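Local coordinates for protein aspartate-semialdehyde dehydrogenase (PDB 2YV3) that probably catalyses the NADPH-dependent reductive dephosphorylation of aspartyl-4-phosphate to aspartate semialdehyde, a step toward lysine, methionine and threonine, at residues Ala161-Phe172 / Lys179-Phe189. Residues are numbered along the deposited sequence; the frame is centred on the assembly and turned at random.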
ATOM      1  N   ALA A 161     -16.056 -11.187  -5.029  1.00 41.35           N
ATOM      2  CA  ALA A 161     -15.136 -10.692  -4.024  1.00 35.94           C
ATOM      3  C   ALA A 161     -15.372  -9.215  -3.708  1.00 34.68           C
ATOM      4  O   ALA A 161     -15.041  -8.761  -2.615  1.00 35.33           O
ATOM      5  CB  ALA A 161     -13.702 -10.922  -4.486  1.00 39.22           C
ATOM      6  N   MET A 162     -15.936  -8.473  -4.660  1.00 29.50           N
ATOM      7  CA  MET A 162     -16.231  -7.054  -4.469  1.00 31.18           C
ATOM      8  C   MET A 162     -17.379  -6.973  -3.468  1.00 34.65           C
ATOM      9  O   MET A 162     -17.443  -6.086  -2.608  1.00 35.34           O
ATOM     10  CB  MET A 162     -16.680  -6.420  -5.791  1.00 34.12           C
ATOM     11  CG  MET A 162     -15.775  -5.328  -6.345  1.00 38.39           C
ATOM     12  SD  MET A 162     -16.378  -4.642  -7.948  1.00 40.61           S
ATOM     13  CE  MET A 162     -17.322  -3.219  -7.391  1.00 53.31           C
ATOM     14  N   GLU A 163     -18.291  -7.926  -3.607  1.00 34.88           N
ATOM     15  CA  GLU A 163     -19.472  -8.028  -2.768  1.00 29.31           C
ATOM     16  C   GLU A 163     -19.069  -8.447  -1.362  1.00 30.46           C
ATOM     17  O   GLU A 163     -19.562  -7.918  -0.363  1.00 28.75           O
ATOM     18  CB  GLU A 163     -20.397  -9.080  -3.361  1.00 32.51           C
ATOM     19  CG  GLU A 163     -21.790  -8.626  -3.666  1.00 41.14           C
ATOM     20  CD  GLU A 163     -22.690  -9.803  -4.033  1.00 47.11           C
ATOM     21  OE1 GLU A 163     -22.514 -10.357  -5.136  1.00 54.66           O
ATOM     22  OE2 GLU A 163     -23.567 -10.186  -3.218  1.00 52.57           O
ATOM     23  N   GLU A 164     -18.164  -9.417  -1.304  1.00 30.02           N
ATOM     24  CA  GLU A 164     -17.677  -9.953  -0.045  1.00 26.78           C
ATOM     25  C   GLU A 164     -17.186  -8.823   0.847  1.00 30.69           C
ATOM     26  O   GLU A 164     -17.501  -8.759   2.038  1.00 34.70           O
ATOM     27  CB  GLU A 164     -16.534 -10.926  -0.302  1.00 17.59           C
ATOM     28  CG  GLU A 164     -16.551 -12.140   0.611  1.00 40.77           C
ATOM     29  CD  GLU A 164     -15.194 -12.410   1.234  1.00 50.07           C
ATOM     30  OE1 GLU A 164     -14.197 -12.368   0.483  1.00 52.22           O
ATOM     31  OE2 GLU A 164     -15.125 -12.665   2.462  1.00 49.18           O
ATOM     32  N   LEU A 165     -16.415  -7.924   0.258  1.00 24.95           N
ATOM     33  CA  LEU A 165     -15.874  -6.825   1.020  1.00 23.96           C
ATOM     34  C   LEU A 165     -16.977  -5.945   1.623  1.00 21.47           C
ATOM     35  O   LEU A 165     -16.815  -5.415   2.721  1.00 20.51           O
ATOM     36  CB  LEU A 165     -14.909  -6.017   0.134  1.00 12.48           C
ATOM     37  CG  LEU A 165     -14.042  -4.914   0.759  1.00  7.42           C
ATOM     38  CD1 LEU A 165     -13.496  -5.322   2.102  1.00 18.88           C
ATOM     39  CD2 LEU A 165     -12.891  -4.614  -0.183  1.00 22.99           C
ATOM     40  N   LEU A 166     -18.095  -5.804   0.924  1.00  9.40           N
ATOM     41  CA  LEU A 166     -19.174  -4.979   1.425  1.00 16.13           C
ATOM     42  C   LEU A 166     -19.795  -5.639   2.642  1.00 19.20           C
ATOM     43  O   LEU A 166     -19.822  -5.074   3.738  1.00 11.26           O
ATOM     44  CB  LEU A 166     -20.252  -4.787   0.346  1.00 23.06           C
ATOM     45  CG  LEU A 166     -19.881  -4.115  -0.983  1.00 27.49           C
ATOM     46  CD1 LEU A 166     -21.053  -4.237  -1.928  1.00 14.70           C
ATOM     47  CD2 LEU A 166     -19.481  -2.647  -0.767  1.00 15.55           C
ATOM     48  N   THR A 167     -20.302  -6.845   2.420  1.00 16.59           N
ATOM     49  CA  THR A 167     -20.938  -7.628   3.448  1.00 12.41           C
ATOM     50  C   THR A 167     -20.000  -7.902   4.609  1.00 12.65           C
ATOM     51  O   THR A 167     -20.382  -7.755   5.752  1.00 27.55           O
ATOM     52  CB  THR A 167     -21.462  -8.961   2.860  1.00 21.15           C
ATOM     53  OG1 THR A 167     -21.831  -9.851   3.916  1.00 21.52           O
ATOM     54  CG2 THR A 167     -20.403  -9.620   2.016  1.00 23.87           C
ATOM     55  N   GLU A 168     -18.765  -8.281   4.331  1.00 20.88           N
ATOM     56  CA  GLU A 168     -17.827  -8.567   5.409  1.00 19.41           C
ATOM     57  C   GLU A 168     -17.479  -7.369   6.280  1.00 20.09           C
ATOM     58  O   GLU A 168     -17.531  -7.453   7.510  1.00 19.00           O
ATOM     59  CB  GLU A 168     -16.546  -9.187   4.850  1.00 17.60           C
ATOM     60  CG  GLU A 168     -16.750 -10.593   4.281  1.00 33.98           C
ATOM     61  CD  GLU A 168     -17.560 -11.500   5.217  1.00 45.87           C
ATOM     62  OE1 GLU A 168     -18.803 -11.565   5.052  1.00 40.16           O
ATOM     63  OE2 GLU A 168     -16.956 -12.133   6.123  1.00 37.20           O
ATOM     64  N   THR A 169     -17.113  -6.254   5.655  1.00 16.68           N
ATOM     65  CA  THR A 169     -16.766  -5.065   6.416  1.00 14.92           C
ATOM     66  C   THR A 169     -17.997  -4.704   7.241  1.00 19.33           C
ATOM     67  O   THR A 169     -17.900  -4.066   8.288  1.00 15.34           O
ATOM     68  CB  THR A 169     -16.388  -3.875   5.492  1.00 21.85           C
ATOM     69  OG1 THR A 169     -15.419  -4.296   4.524  1.00 16.20           O
ATOM     70  CG2 THR A 169     -15.784  -2.739   6.308  1.00 10.23           C
ATOM     71  N   HIS A 170     -19.155  -5.149   6.767  1.00 17.34           N
ATOM     72  CA  HIS A 170     -20.416  -4.869   7.439  1.00 25.52           C
ATOM     73  C   HIS A 170     -20.581  -5.657   8.731  1.00 22.68           C
ATOM     74  O   HIS A 170     -20.933  -5.109   9.784  1.00 13.07           O
ATOM     75  CB  HIS A 170     -21.596  -5.162   6.509  1.00 32.54           C
ATOM     76  CG  HIS A 170     -22.826  -4.376   6.846  1.00 50.36           C
ATOM     77  ND1 HIS A 170     -23.673  -3.865   5.883  1.00 56.82           N
ATOM     78  CD2 HIS A 170     -23.334  -3.987   8.041  1.00 46.96           C
ATOM     79  CE1 HIS A 170     -24.649  -3.196   6.472  1.00 57.60           C
ATOM     80  NE2 HIS A 170     -24.464  -3.254   7.781  1.00 55.92           N
ATOM     81  N   ARG A 171     -20.344  -6.955   8.648  1.00 21.20           N
ATOM     82  CA  ARG A 171     -20.453  -7.791   9.825  1.00 26.72           C
ATOM     83  C   ARG A 171     -19.341  -7.399  10.803  1.00 25.14           C
ATOM     84  O   ARG A 171     -19.548  -7.402  12.013  1.00 26.50           O
ATOM     85  CB  ARG A 171     -20.381  -9.257   9.409  1.00 32.34           C
ATOM     86  CG  ARG A 171     -21.643  -9.757   8.682  1.00 19.83           C
ATOM     87  CD  ARG A 171     -21.369 -11.123   8.084  1.00 34.34           C
ATOM     88  NE  ARG A 171     -20.627 -11.955   9.030  1.00 47.11           N
ATOM     89  CZ  ARG A 171     -19.786 -12.926   8.685  1.00 54.40           C
ATOM     90  NH1 ARG A 171     -19.576 -13.195   7.403  1.00 56.06           N
ATOM     91  NH2 ARG A 171     -19.148 -13.626   9.621  1.00 57.32           N
ATOM     92  N   PHE A 172     -18.179  -7.024  10.268  1.00 32.01           N
ATOM     93  CA  PHE A 172     -17.051  -6.572  11.094  1.00 32.95           C
ATOM     94  C   PHE A 172     -17.580  -5.477  12.046  1.00 35.54           C
ATOM     95  O   PHE A 172     -17.539  -5.627  13.262  1.00 35.49           O
ATOM     96  CB  PHE A 172     -15.928  -5.989  10.209  1.00 29.08           C
ATOM     97  CG  PHE A 172     -14.702  -5.572  10.984  1.00 25.25           C
ATOM     98  CD1 PHE A 172     -13.792  -6.517  11.439  1.00 22.97           C
ATOM     99  CD2 PHE A 172     -14.513  -4.242  11.351  1.00 28.46           C
ATOM    100  CE1 PHE A 172     -12.719  -6.149  12.262  1.00 23.64           C
ATOM    101  CE2 PHE A 172     -13.440  -3.861  12.175  1.00 24.01           C
ATOM    102  CZ  PHE A 172     -12.546  -4.815  12.633  1.00 12.93           C
ATOM    103  N   LYS A 179     -16.044 -13.619   7.656  1.00 31.77           N
ATOM    104  CA  LYS A 179     -16.026 -14.939   7.038  1.00 45.52           C
ATOM    105  C   LYS A 179     -15.215 -14.886   5.738  1.00 52.86           C
ATOM    106  O   LYS A 179     -15.795 -14.773   4.650  1.00 57.64           O
ATOM    107  CB  LYS A 179     -17.450 -15.383   6.691  1.00 44.14           C
ATOM    108  CG  LYS A 179     -18.311 -15.839   7.842  1.00 48.80           C
ATOM    109  CD  LYS A 179     -19.748 -16.080   7.373  1.00 56.80           C
ATOM    110  CE  LYS A 179     -19.808 -16.967   6.118  1.00 64.99           C
ATOM    111  NZ  LYS A 179     -21.188 -17.134   5.555  1.00 66.42           N
ATOM    112  N   ALA A 180     -13.888 -14.953   5.842  1.00 49.81           N
ATOM    113  CA  ALA A 180     -13.032 -14.922   4.658  1.00 42.36           C
ATOM    114  C   ALA A 180     -13.372 -16.094   3.737  1.00 41.09           C
ATOM    115  O   ALA A 180     -13.401 -17.248   4.178  1.00 35.78           O
ATOM    116  CB  ALA A 180     -11.578 -14.998   5.072  1.00 48.98           C
ATOM    117  N   GLU A 181     -13.620 -15.803   2.461  1.00 34.12           N
ATOM    118  CA  GLU A 181     -13.972 -16.849   1.508  1.00 34.42           C
ATOM    119  C   GLU A 181     -13.413 -16.597   0.132  1.00 29.82           C
ATOM    120  O   GLU A 181     -12.982 -17.524  -0.542  1.00 39.14           O
ATOM    121  CB  GLU A 181     -15.484 -16.954   1.336  1.00 41.23           C
ATOM    122  CG  GLU A 181     -16.320 -16.641   2.559  1.00 52.43           C
ATOM    123  CD  GLU A 181     -16.784 -17.884   3.289  1.00 57.62           C
ATOM    124  OE1 GLU A 181     -17.978 -17.913   3.671  1.00 50.11           O
ATOM    125  OE2 GLU A 181     -15.960 -18.816   3.485  1.00 57.66           O
ATOM    126  N   ALA A 182     -13.456 -15.337  -0.290  1.00 30.84           N
ATOM    127  CA  ALA A 182     -13.014 -14.941  -1.622  1.00 25.45           C
ATOM    128  C   ALA A 182     -11.553 -14.534  -1.711  1.00 28.73           C
ATOM    129  O   ALA A 182     -11.003 -14.363  -2.802  1.00 35.17           O
ATOM    130  CB  ALA A 182     -13.901 -13.811  -2.122  1.00 35.11           C
ATOM    131  N   PHE A 183     -10.920 -14.371  -0.562  1.00 25.58           N
ATOM    132  CA  PHE A 183      -9.531 -13.984  -0.532  1.00 22.78           C
ATOM    133  C   PHE A 183      -8.790 -15.056   0.250  1.00 32.74           C
ATOM    134  O   PHE A 183      -9.398 -16.045   0.685  1.00 27.18           O
ATOM    135  CB  PHE A 183      -9.431 -12.618   0.132  1.00 29.13           C
ATOM    136  CG  PHE A 183     -10.330 -11.579  -0.501  1.00 29.00           C
ATOM    137  CD1 PHE A 183     -10.005 -11.010  -1.733  1.00 26.81           C
ATOM    138  CD2 PHE A 183     -11.518 -11.204   0.109  1.00 28.85           C
ATOM    139  CE1 PHE A 183     -10.839 -10.095  -2.340  1.00 10.24           C
ATOM    140  CE2 PHE A 183     -12.368 -10.282  -0.493  1.00 28.59           C
ATOM    141  CZ  PHE A 183     -12.024  -9.728  -1.723  1.00 28.31           C
ATOM    142  N   ALA A 184      -7.485 -14.880   0.431  1.00 32.84           N
ATOM    143  CA  ALA A 184      -6.715 -15.880   1.169  1.00 30.92           C
ATOM    144  C   ALA A 184      -7.026 -15.784   2.661  1.00 29.05           C
ATOM    145  O   ALA A 184      -6.878 -16.754   3.415  1.00 17.01           O
ATOM    146  CB  ALA A 184      -5.211 -15.673   0.919  1.00 32.05           C
ATOM    147  N   HIS A 185      -7.464 -14.596   3.070  1.00 28.91           N
ATOM    148  CA  HIS A 185      -7.777 -14.304   4.465  1.00 28.80           C
ATOM    149  C   HIS A 185      -8.941 -13.301   4.506  1.00 25.38           C
ATOM    150  O   HIS A 185      -9.528 -12.985   3.473  1.00 19.61           O
ATOM    151  CB  HIS A 185      -6.538 -13.682   5.130  1.00 26.34           C
ATOM    152  CG  HIS A 185      -5.327 -14.566   5.120  1.00 21.12           C
ATOM    153  ND1 HIS A 185      -5.034 -15.442   6.143  1.00 19.27           N
ATOM    154  CD2 HIS A 185      -4.329 -14.698   4.213  1.00 26.37           C
ATOM    155  CE1 HIS A 185      -3.906 -16.074   5.867  1.00 20.62           C
ATOM    156  NE2 HIS A 185      -3.458 -15.642   4.702  1.00 19.58           N
ATOM    157  N   PRO A 186      -9.305 -12.806   5.707  1.00 24.51           N
ATOM    158  CA  PRO A 186     -10.407 -11.834   5.763  1.00 26.40           C
ATOM    159  C   PRO A 186      -9.825 -10.460   5.413  1.00 26.51           C
ATOM    160  O   PRO A 186      -8.918  -9.992   6.089  1.00 26.53           O
ATOM    161  CB  PRO A 186     -10.872 -11.904   7.224  1.00 27.34           C
ATOM    162  CG  PRO A 186     -10.342 -13.212   7.719  1.00 18.89           C
ATOM    163  CD  PRO A 186      -9.001 -13.317   7.052  1.00 19.11           C
ATOM    164  N   LEU A 187     -10.329  -9.821   4.359  1.00 26.60           N
ATOM    165  CA  LEU A 187      -9.790  -8.526   3.945  1.00 21.62           C
ATOM    166  C   LEU A 187     -10.344  -7.268   4.610  1.00 20.84           C
ATOM    167  O   LEU A 187      -9.764  -6.194   4.467  1.00 24.74           O
ATOM    168  CB  LEU A 187      -9.888  -8.370   2.421  1.00 27.69           C
ATOM    169  CG  LEU A 187      -9.267  -7.083   1.839  1.00 26.22           C
ATOM    170  CD1 LEU A 187      -7.748  -7.097   1.985  1.00 19.08           C
ATOM    171  CD2 LEU A 187      -9.645  -6.966   0.383  1.00 25.18           C
ATOM    172  N   PRO A 188     -11.467  -7.364   5.337  1.00 23.99           N
ATOM    173  CA  PRO A 188     -11.940  -6.113   5.951  1.00 26.88           C
ATOM    174  C   PRO A 188     -10.928  -5.554   6.950  1.00 15.25           C
ATOM    175  O   PRO A 188     -10.483  -6.260   7.842  1.00 22.62           O
ATOM    176  CB  PRO A 188     -13.258  -6.525   6.600  1.00 16.44           C
ATOM    177  CG  PRO A 188     -13.762  -7.564   5.666  1.00 29.42           C
ATOM    178  CD  PRO A 188     -12.518  -8.393   5.385  1.00 29.69           C
ATOM    179  N   PHE A 189     -10.556  -4.290   6.771  1.00 19.45           N
ATOM    180  CA  PHE A 189      -9.584  -3.616   7.633  1.00 13.65           C
ATOM    181  C   PHE A 189      -8.265  -4.357   7.719  1.00 12.08           C
ATOM    182  O   PHE A 189      -7.751  -4.636   8.796  1.00  8.76           O
ATOM    183  CB  PHE A 189     -10.191  -3.426   9.017  1.00 15.01           C
ATOM    184  CG  PHE A 189     -11.254  -2.383   9.047  1.00 12.91           C
ATOM    185  CD1 PHE A 189     -10.919  -1.042   8.902  1.00 11.50           C
ATOM    186  CD2 PHE A 189     -12.587  -2.732   9.157  1.00 14.00           C
ATOM    187  CE1 PHE A 189     -11.904  -0.065   8.865  1.00  7.56           C
ATOM    188  CE2 PHE A 189     -13.581  -1.760   9.121  1.00 20.48           C
ATOM    189  CZ  PHE A 189     -13.237  -0.424   8.974  1.00 20.45           C
TER
HETATM  190  O   HOH W   1     -13.070 -11.591   3.997  1.00 32.73           O
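In the dimerisation domain, helix 159-173 is flanked by the loop that follows it, and Glu-164 reaches across to the backbone of 179-189, with Glu-168 one turn further along the helix. The Glu-164 carboxylate receives the backbone at Glu-181 and Ala-182: Ala-182 N donates to Glu-164 OE1 (3.2 Å), arriving from above the carboxylate plane, while Glu-181 N gives Glu-164 OE2 only a weak bond. A water donates to Glu-164 OE2 (2.8 Å) and accepts from Leu-187 N, so the same carboxylate reaches the far limb of the loop. Glu-168 OE2 also comes to Lys-179 N, but so close in the model that the details of that bond are doubtful.

Apolar contacts fill in beside these bonds. Pro-188 CG sits against the CB methylene of Glu-168, Leu-165 CD2 meets Leu-187 CD2 at 4.0 Å, and the rings of Phe-172 and Phe-189 lie obliquely, centroids 4.9 Å apart. Within the loop, Leu-187 CD2 lies over the centre of one face of the Phe-183 ring. Thr-169 packs on Thr-169 of the second subunit, placing the helix at the dimer interface.

An alanine in place of Glu-164 would probably leave Ala-182 N and the water without their acceptor. One buried carboxylate, extended by a water, thus ties the main chain of an irregular loop to the helix.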